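Long-range contacts in DPSA (Streptomyces coelicolor, PDB 4CY9), which probably oxidises and stores iron inside a twelve-subunit, ferritin-like Dps cage and probably also binds DNA: residues Arg27-Asn32 against Gly87-Glu92; Leu36-Val41 against Pro59-Val64; Ala111-Tyr116 against Phe154-Leu159. All coordinates share one frame; numbering follows the deposited sequence.

Interaction 1 of 3, residues Arg27-Asn32 against Gly87-Glu92; sequences RLHALN and GALVAE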
loop_
_atom_site.group_PDB
_atom_site.type_symbol
_atom_site.label_atom_id
_atom_site.label_comp_id
_atom_site.label_asym_id
_atom_site.label_seq_id
_atom_site.Cartn_x
_atom_site.Cartn_y
_atom_site.Cartn_z
ATOM N N ARG A 27 36.420 -2.686 -4.183
ATOM C CA ARG A 27 35.373 -1.766 -3.827
ATOM C C ARG A 27 34.265 -2.578 -3.071
ATOM O O ARG A 27 33.639 -1.990 -2.162
ATOM C CB ARG A 27 34.702 -1.186 -5.053
ATOM C CG ARG A 27 35.641 -0.160 -5.779
ATOM C CD ARG A 27 36.085 0.988 -4.897
ATOM N NE ARG A 27 37.357 0.680 -4.223
ATOM C CZ ARG A 27 37.670 1.056 -2.972
ATOM N NH1 ARG A 27 36.770 1.658 -2.113
ATOM N NH2 ARG A 27 38.967 0.952 -2.558
ATOM N N LEU A 28 34.026 -3.826 -3.460
ATOM C CA LEU A 28 33.020 -4.648 -2.709
ATOM C C LEU A 28 33.490 -4.902 -1.271
ATOM O O LEU A 28 32.688 -4.724 -0.318
ATOM C CB LEU A 28 32.789 -5.964 -3.455
ATOM C CG LEU A 28 31.869 -6.961 -2.737
ATOM C CD1 LEU A 28 30.437 -6.309 -2.550
ATOM C CD2 LEU A 28 31.692 -8.163 -3.701
ATOM N N HIS A 29 34.789 -5.208 -1.022
ATOM C CA HIS A 29 35.179 -5.287 0.402
ATOM C C HIS A 29 34.944 -3.997 1.146
ATOM O O HIS A 29 34.549 -4.006 2.272
ATOM C CB HIS A 29 36.744 -5.588 0.440
ATOM C CG HIS A 29 37.069 -6.973 -0.052
ATOM N ND1 HIS A 29 36.280 -8.072 0.192
ATOM C CD2 HIS A 29 38.181 -7.417 -0.769
ATOM C CE1 HIS A 29 36.894 -9.168 -0.388
ATOM N NE2 HIS A 29 38.015 -8.759 -0.973
ATOM N N ALA A 30 35.245 -2.865 0.478
ATOM C CA ALA A 30 34.979 -1.575 1.163
ATOM C C ALA A 30 33.500 -1.350 1.493
ATOM O O ALA A 30 33.219 -0.810 2.584
ATOM C CB ALA A 30 35.585 -0.350 0.430
ATOM N N LEU A 31 32.622 -1.695 0.562
ATOM C CA LEU A 31 31.190 -1.451 0.822
ATOM C C LEU A 31 30.716 -2.448 1.896
ATOM O O LEU A 31 29.916 -2.040 2.756
ATOM C CB LEU A 31 30.394 -1.683 -0.488
ATOM C CG LEU A 31 30.678 -0.504 -1.481
ATOM C CD1 LEU A 31 30.046 -1.018 -2.845
ATOM C CD2 LEU A 31 29.929 0.808 -1.059
ATOM N N ASN A 32 31.224 -3.705 1.900
ATOM C CA ASN A 32 30.754 -4.629 2.946
ATOM C C ASN A 32 31.292 -4.214 4.273
ATOM O O ASN A 32 30.555 -4.221 5.276
ATOM C CB ASN A 32 31.262 -6.021 2.601
ATOM C CG ASN A 32 30.394 -6.692 1.501
ATOM O OD1 ASN A 32 29.234 -6.323 1.265
ATOM N ND2 ASN A 32 30.987 -7.758 0.832
ATOM N N GLY A 87 36.568 -13.369 6.185
ATOM C CA GLY A 87 38.067 -13.684 6.261
ATOM C C GLY A 87 38.765 -13.117 4.973
ATOM O O GLY A 87 39.829 -12.506 5.103
ATOM N N ALA A 88 38.124 -13.234 3.842
ATOM C CA ALA A 88 38.700 -12.641 2.644
ATOM C C ALA A 88 38.749 -11.162 2.694
ATOM O O ALA A 88 39.687 -10.522 2.250
ATOM C CB ALA A 88 37.881 -13.105 1.402
ATOM N N LEU A 89 37.637 -10.554 3.170
ATOM C CA LEU A 89 37.617 -9.104 3.331
ATOM C C LEU A 89 38.769 -8.646 4.224
ATOM O O LEU A 89 39.515 -7.703 3.870
ATOM C CB LEU A 89 36.235 -8.769 3.986
ATOM C CG LEU A 89 35.873 -7.266 4.041
ATOM C CD1 LEU A 89 34.359 -7.151 4.494
ATOM C CD2 LEU A 89 36.673 -6.541 5.081
ATOM N N VAL A 90 38.930 -9.293 5.386
ATOM C CA VAL A 90 40.005 -8.813 6.266
ATOM C C VAL A 90 41.448 -9.098 5.677
ATOM O O VAL A 90 42.321 -8.247 5.894
ATOM C CB VAL A 90 39.823 -9.566 7.631
ATOM C CG1 VAL A 90 41.050 -9.321 8.562
ATOM C CG2 VAL A 90 38.554 -8.975 8.361
ATOM N N ALA A 91 41.556 -10.168 4.966
ATOM C CA ALA A 91 42.886 -10.508 4.333
ATOM C C ALA A 91 43.221 -9.537 3.212
ATOM O O ALA A 91 44.390 -9.201 3.018
ATOM C CB ALA A 91 42.844 -11.901 3.823
ATOM N N GLU A 92 42.219 -9.084 2.438
ATOM C CA GLU A 92 42.518 -8.305 1.216
ATOM C C GLU A 92 42.356 -6.825 1.395
ATOM O O GLU A 92 42.820 -6.043 0.555
ATOM C CB GLU A 92 41.591 -8.757 0.082
ATOM C CG GLU A 92 41.776 -10.271 -0.213
ATOM C CD GLU A 92 40.918 -10.733 -1.358
ATOM O OE1 GLU A 92 40.301 -9.909 -2.150
ATOM O OE2 GLU A 92 40.917 -11.952 -1.509
#
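Helical residues Arg-27-Asn-32 and Gly-87-Glu-92 come closest at His-29 and Leu-89, whose CA atoms stand only 5.4 Å apart. Their axes approach to 9.9 Å at 113° between N-to-C directions, so the second helix runs across the first rather than alongside it. His-29 makes the largest share of the contact. Its CG lies beside its own backbone N and anti to the carbonyl carbon (chi1 -69°), which sends the imidazole over the backbone of the crossing helix. One ring face rests on the main chain of Ala-88 and Leu-89: the CA of Leu-89 makes a CH-pi contact, 3.9 Å from the centroid of the His-29 ring and displaced toward ND1, and the carbonyl O of Ala-88 lies over the same face. In the Dps fold a short helix of this kind sits in the connection between the second and third long helices of the bundle, on the subunit interface; here Val-90 packs on Val-90 of the second subunit. At the far edge of the imidazole, NE2 of His-29 donates a hydrogen bond of 2.8 Å to OE1 of Glu-92, with an angle of 156° at the hydrogen. This oxygen lies nearly in the ring plane; the donor reaches it from above the carboxylate plane, and the two flat groups are almost perpendicular. OE1 also forms a salt bridge with Arg-25, which would favour an ionised carboxylate. The Leu-89 side chain runs back the other way, alongside His-29, and its CD1 meets CB of Asn-32 at 3.8 Å.

Interaction 2 of 3, residues Leu36-Val41 against Pro59-Val64; sequences LTLKHV and PQVDQV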
loop_
_atom_site.group_PDB
_atom_site.type_symbol
_atom_site.label_atom_id
_atom_site.label_comp_id
_atom_site.label_asym_id
_atom_site.label_seq_id
_atom_site.Cartn_x
_atom_site.Cartn_y
_atom_site.Cartn_z
ATOM N N LEU A 36 28.804 -3.112 7.574
ATOM C CA LEU A 36 29.038 -3.750 8.913
ATOM C C LEU A 36 29.401 -2.633 9.893
ATOM O O LEU A 36 28.913 -2.641 11.054
ATOM C CB LEU A 36 30.301 -4.710 8.834
ATOM C CG LEU A 36 29.921 -5.912 7.958
ATOM C CD1 LEU A 36 31.248 -6.731 7.714
ATOM C CD2 LEU A 36 28.956 -6.925 8.674
ATOM N N THR A 37 30.226 -1.691 9.487
ATOM C CA THR A 37 30.694 -0.660 10.398
ATOM C C THR A 37 29.537 0.318 10.699
ATOM O O THR A 37 29.415 0.787 11.856
ATOM C CB THR A 37 31.862 0.136 9.743
ATOM O OG1 THR A 37 32.966 -0.812 9.617
ATOM C CG2 THR A 37 32.314 1.348 10.593
ATOM N N LEU A 38 28.677 0.612 9.720
ATOM C CA LEU A 38 27.518 1.514 10.052
ATOM C C LEU A 38 26.607 0.810 11.079
ATOM O O LEU A 38 26.106 1.520 11.960
ATOM C CB LEU A 38 26.677 1.734 8.753
ATOM C CG LEU A 38 27.460 2.711 7.775
ATOM C CD1 LEU A 38 26.700 2.599 6.410
ATOM C CD2 LEU A 38 27.351 4.168 8.283
ATOM N N LYS A 39 26.389 -0.504 10.958
ATOM C CA LYS A 39 25.522 -1.143 11.962
ATOM C C LYS A 39 26.238 -1.097 13.299
ATOM O O LYS A 39 25.600 -0.869 14.334
ATOM C CB LYS A 39 25.246 -2.596 11.618
ATOM C CG LYS A 39 24.042 -2.810 10.599
ATOM C CD LYS A 39 22.776 -2.309 11.424
ATOM C CE LYS A 39 21.496 -2.776 10.826
ATOM N NZ LYS A 39 20.386 -2.252 11.721
ATOM N N HIS A 40 27.535 -1.342 13.312
ATOM C CA HIS A 40 28.282 -1.201 14.604
ATOM C C HIS A 40 28.099 0.154 15.248
ATOM O O HIS A 40 27.902 0.241 16.484
ATOM C CB HIS A 40 29.795 -1.500 14.273
ATOM C CG HIS A 40 30.707 -1.308 15.446
ATOM N ND1 HIS A 40 31.010 -2.326 16.328
ATOM C CD2 HIS A 40 31.344 -0.155 15.923
ATOM C CE1 HIS A 40 31.835 -1.841 17.289
ATOM N NE2 HIS A 40 32.037 -0.519 17.059
ATOM N N VAL A 41 28.178 1.215 14.445
ATOM C CA VAL A 41 27.965 2.549 15.017
ATOM C C VAL A 41 26.521 2.640 15.517
ATOM O O VAL A 41 26.227 3.195 16.598
ATOM C CB VAL A 41 28.286 3.649 13.960
ATOM C CG1 VAL A 41 27.955 5.011 14.563
ATOM C CG2 VAL A 41 29.828 3.592 13.659
ATOM N N PRO A 59 18.829 4.172 7.089
ATOM C CA PRO A 59 18.639 4.093 5.668
ATOM C C PRO A 59 19.984 4.033 4.880
ATOM O O PRO A 59 19.983 3.524 3.755
ATOM C CB PRO A 59 17.945 5.367 5.286
ATOM C CG PRO A 59 18.148 6.344 6.432
ATOM C CD PRO A 59 18.140 5.428 7.637
ATOM N N GLN A 60 21.072 4.563 5.445
ATOM C CA GLN A 60 22.349 4.454 4.769
ATOM C C GLN A 60 22.859 2.986 4.817
ATOM O O GLN A 60 23.438 2.525 3.835
ATOM C CB GLN A 60 23.332 5.378 5.472
ATOM C CG GLN A 60 24.711 5.247 4.870
ATOM C CD GLN A 60 24.859 5.805 3.399
ATOM O OE1 GLN A 60 23.834 6.167 2.650
ATOM N NE2 GLN A 60 26.064 5.885 2.965
ATOM N N VAL A 61 22.566 2.252 5.904
ATOM C CA VAL A 61 22.919 0.810 5.965
ATOM C C VAL A 61 22.256 0.117 4.785
ATOM O O VAL A 61 22.843 -0.666 4.026
ATOM C CB VAL A 61 22.411 0.147 7.280
ATOM C CG1 VAL A 61 22.574 -1.395 7.190
ATOM C CG2 VAL A 61 23.308 0.662 8.432
ATOM N N ASP A 62 20.960 0.428 4.610
ATOM C CA ASP A 62 20.215 -0.244 3.543
ATOM C C ASP A 62 20.741 0.139 2.159
ATOM O O ASP A 62 20.874 -0.732 1.303
ATOM C CB ASP A 62 18.695 0.185 3.546
ATOM C CG ASP A 62 17.951 -0.272 4.845
ATOM O OD1 ASP A 62 18.422 -1.198 5.515
ATOM O OD2 ASP A 62 16.900 0.405 5.131
ATOM N N GLN A 63 21.062 1.417 1.983
ATOM C CA GLN A 63 21.562 1.915 0.690
ATOM C C GLN A 63 22.939 1.286 0.375
ATOM O O GLN A 63 23.241 0.885 -0.815
ATOM C CB GLN A 63 21.692 3.474 0.700
ATOM C CG GLN A 63 22.121 3.904 -0.698
ATOM C CD GLN A 63 21.481 5.150 -1.452
ATOM O OE1 GLN A 63 20.745 6.028 -0.945
ATOM N NE2 GLN A 63 21.828 5.201 -2.715
ATOM N N VAL A 64 23.799 1.207 1.391
ATOM C CA VAL A 64 25.143 0.615 1.163
ATOM C C VAL A 64 25.068 -0.895 0.903
ATOM O O VAL A 64 25.819 -1.431 0.058
ATOM C CB VAL A 64 26.083 0.937 2.392
ATOM C CG1 VAL A 64 27.464 0.210 2.274
ATOM C CG2 VAL A 64 26.334 2.497 2.442
#
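Leu-38 and Val-61 join the first two long helices of the ferritin-like four-helix bundle, which here run nearly antiparallel. The axes of Leu-36-Val-41 and Pro-59-Val-64 are 9.3 Å apart at closest approach, with 167° between their directions, and the CA atoms of Leu-38 and Val-61 are 6.2 Å apart. No hydrogen bond crosses between the segments; the contact is made by aliphatic carbons. Leu-38 points at the opposite helix, where its CB lies 3.5 Å from CG2 of Val-61. Further out, its CD1 branch crosses two side chains at a slant, reaching CG of Gln-60 at 3.7 Å and CG2 of Val-64 at 4.0 Å. Since Leu-38 also touches Ile-57, one turn before Gln-60 on helix 50-77, it sits as a knob in the hole formed by Ile-57, Gln-60, Val-61 and Val-64: knobs-into-holes packing of the kind found in helical bundles. Phe-151 of helix 135-158 and Leu-112 of helix 105-133 also touch this leucine, so it belongs to the core shared by all four long helices. Beside Leu-38, Lys-39 bends at its second torsion (-66°) and passes Val-61 at about a right angle. Its CG and CE each lie 4.0 Å from CG1 of Val-61, so the isopropyl group nestles against the methylene chain. The bend carries NZ on to two salt bridges, with Asp-58 of the same chain and Asp-69 of the second subunit. Helix 50-77 is kinked at Pro-59, whose nitrogen makes no bond to the preceding turn.

Interaction 3 of 3, residues Ala111-Tyr116 against Phe154-Leu159; sequences ALDVVY and FVRAHL. With GOL (glycerol), chain B.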
loop_
_atom_site.group_PDB
_atom_site.type_symbol
_atom_site.label_atom_id
_atom_site.label_comp_id
_atom_site.label_asym_id
_atom_site.label_seq_id
_atom_site.Cartn_x
_atom_site.Cartn_y
_atom_site.Cartn_z
ATOM N N ALA A 111 34.623 9.868 13.610
ATOM C CA ALA A 111 35.377 8.719 13.087
ATOM C C ALA A 111 34.714 8.230 11.786
ATOM O O ALA A 111 35.429 7.834 10.860
ATOM C CB ALA A 111 35.352 7.581 14.103
ATOM N N LEU A 112 33.397 8.271 11.678
ATOM C CA LEU A 112 32.787 7.854 10.438
ATOM C C LEU A 112 33.083 8.839 9.274
ATOM O O LEU A 112 33.171 8.416 8.098
ATOM C CB LEU A 112 31.286 7.722 10.752
ATOM C CG LEU A 112 30.417 7.014 9.742
ATOM C CD1 LEU A 112 30.894 5.597 9.433
ATOM C CD2 LEU A 112 28.946 7.014 10.198
ATOM N N ASP A 113 33.265 10.117 9.563
ATOM C CA ASP A 113 33.684 11.090 8.530
ATOM C C ASP A 113 35.047 10.572 7.891
ATOM O O ASP A 113 35.192 10.540 6.655
ATOM C CB ASP A 113 33.870 12.462 9.142
ATOM C CG ASP A 113 34.241 13.536 8.125
ATOM O OD1 ASP A 113 33.932 13.357 6.962
ATOM O OD2 ASP A 113 34.752 14.620 8.544
ATOM N N VAL A 114 35.970 10.089 8.739
ATOM C CA VAL A 114 37.256 9.599 8.198
ATOM C C VAL A 114 37.052 8.307 7.415
ATOM O O VAL A 114 37.690 8.125 6.337
ATOM C CB VAL A 114 38.204 9.357 9.411
ATOM C CG1 VAL A 114 39.504 8.651 8.957
ATOM C CG2 VAL A 114 38.482 10.721 10.107
ATOM N N VAL A 115 36.152 7.413 7.882
ATOM C CA VAL A 115 35.874 6.177 7.143
ATOM C C VAL A 115 35.367 6.613 5.713
ATOM O O VAL A 115 35.810 6.021 4.711
ATOM C CB VAL A 115 34.767 5.352 7.843
ATOM C CG1 VAL A 115 34.346 4.193 6.937
ATOM C CG2 VAL A 115 35.424 4.744 9.136
ATOM N N TYR A 116 34.374 7.534 5.690
ATOM C CA TYR A 116 33.770 7.858 4.403
ATOM C C TYR A 116 34.806 8.552 3.483
ATOM O O TYR A 116 34.763 8.380 2.286
ATOM C CB TYR A 116 32.592 8.845 4.566
ATOM C CG TYR A 116 31.318 8.046 4.640
ATOM C CD1 TYR A 116 30.930 7.521 5.884
ATOM C CD2 TYR A 116 30.521 7.782 3.524
ATOM C CE1 TYR A 116 29.728 6.719 5.946
ATOM C CE2 TYR A 116 29.336 7.018 3.569
ATOM C CZ TYR A 116 28.965 6.508 4.785
ATOM O OH TYR A 116 27.857 5.681 4.879
ATOM N N PHE A 154 25.739 14.441 5.420
ATOM C CA PHE A 154 24.911 14.417 6.639
ATOM C C PHE A 154 25.789 14.189 7.874
ATOM O O PHE A 154 25.498 14.878 8.904
ATOM C CB PHE A 154 24.003 13.174 6.591
ATOM C CG PHE A 154 22.618 13.429 6.042
ATOM C CD1 PHE A 154 22.292 14.566 5.241
ATOM C CD2 PHE A 154 21.668 12.369 6.164
ATOM C CE1 PHE A 154 20.896 14.734 4.759
ATOM C CE2 PHE A 154 20.371 12.509 5.634
ATOM C CZ PHE A 154 20.013 13.708 4.934
ATOM N N VAL A 155 26.831 13.375 7.794
ATOM C CA VAL A 155 27.720 13.121 8.984
ATOM C C VAL A 155 28.461 14.440 9.305
ATOM O O VAL A 155 28.463 14.939 10.432
ATOM C CB VAL A 155 28.734 12.013 8.637
ATOM C CG1 VAL A 155 29.924 11.963 9.701
ATOM C CG2 VAL A 155 27.996 10.616 8.481
ATOM N N ARG A 156 29.076 15.029 8.270
ATOM C CA ARG A 156 29.815 16.285 8.475
ATOM C C ARG A 156 28.996 17.466 8.942
ATOM O O ARG A 156 29.559 18.332 9.674
ATOM C CB ARG A 156 30.509 16.735 7.135
ATOM C CG ARG A 156 31.684 15.772 6.847
ATOM C CD ARG A 156 32.147 16.104 5.331
ATOM N NE ARG A 156 33.463 15.498 5.190
ATOM C CZ ARG A 156 34.262 15.828 4.150
ATOM N NH1 ARG A 156 33.804 16.613 3.148
ATOM N NH2 ARG A 156 35.525 15.389 4.118
ATOM N N ALA A 157 27.741 17.569 8.517
ATOM C CA ALA A 157 26.923 18.704 8.950
ATOM C C ALA A 157 26.788 18.784 10.486
ATOM O O ALA A 157 26.722 19.899 11.035
ATOM C CB ALA A 157 25.516 18.632 8.276
ATOM N N HIS A 158 26.824 17.616 11.119
ATOM C CA HIS A 158 26.759 17.569 12.628
ATOM C C HIS A 158 27.985 18.138 13.250
ATOM O O HIS A 158 27.922 18.705 14.362
ATOM C CB HIS A 158 26.664 16.161 13.045
ATOM C CG HIS A 158 25.284 15.590 12.887
ATOM N ND1 HIS A 158 24.870 14.947 11.713
ATOM C CD2 HIS A 158 24.198 15.526 13.797
ATOM C CE1 HIS A 158 23.553 14.539 11.914
ATOM N NE2 HIS A 158 23.186 14.864 13.177
ATOM N N LEU A 159 29.098 18.146 12.488
ATOM C CA LEU A 159 30.458 18.586 13.019
ATOM C C LEU A 159 30.798 19.979 12.549
ATOM O O LEU A 159 31.971 20.493 12.730
ATOM C CB LEU A 159 31.514 17.574 12.351
ATOM C CG LEU A 159 31.183 16.087 12.625
ATOM C CD1 LEU A 159 32.121 15.069 11.857
ATOM C CD2 LEU A 159 31.200 15.815 14.149
HETATM C C1 GOL B . 39.717 13.501 6.985
HETATM O O1 GOL B . 39.654 12.114 6.704
HETATM C C2 GOL B . 38.339 13.736 6.419
HETATM O O2 GOL B . 38.366 14.218 5.079
HETATM C C3 GOL B . 37.431 14.399 7.363
HETATM O O3 GOL B . 36.643 15.465 6.904
#
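Asp-113 faces Val-155, Arg-156 and Leu-159 where the third and fourth long helices of the ferritin-like bundle pack against each other. The axes of the two segments come within 9.5 Å and make an angle of 143°, antiparallel in sense but well splayed. The side chain of Asp-113 begins in an apolar setting: CB lies 4.0 Å from CG1 of Val-155 and 4.2 Å from CD1 of Leu-159. CG stands anti to the backbone N (chi1 -177°), turning the carboxylate along the flank of the fourth helix toward Arg-156. There OD1 accepts a hydrogen bond from NE of Arg-156, part of a salt bridge, 2.8 Å long and nearly straight at 164°. The donor arrives on the syn side of OD1, and OD1 lies at the edge of the guanidinium, although the planes of the two groups are nearly perpendicular. The arginine chain is extended from CG to NE, and its CG passes 3.3 Å from the same OD1, so aliphatic and charged parts both lie along the oxygen. NH1 of Arg-156 bonds to the carbonyl O of Thr-8 of a neighbouring subunit, while Phe-154 meets Phe-50 and His-54 of another. OD2 of Asp-113 accepts a 2.6 Å hydrogen bond from O3 of a glycerol, probably left from crystallisation; NH2 of Arg-156 makes a weak bond to that same hydroxyl, 3.0 Å from O3.

In the fold
Interactions 1 and 2 share helix 14-44, and interaction 2 is nested within the chain loop closed by interaction 1. Their centres are 15 Å apart, yet they touch, with O of Leu-31 3.4 Å from CG1 of Val-64. Interaction 3 lies about 13 Å, centre to centre, from interaction 2, joined to it through Tyr-116: its OH is 2.6 Å from NE2 of Gln-60, a probable hydrogen bond, and 3.6 Å from CD1 of Leu-38. Interactions 1 and 3 do not touch and lie on opposite sides of the chain's centre, about 21 Å apart between centres. Interactions 1 and 2 both adjoin the second subunit; interaction 3, which holds the glycerol, touches two other subunits.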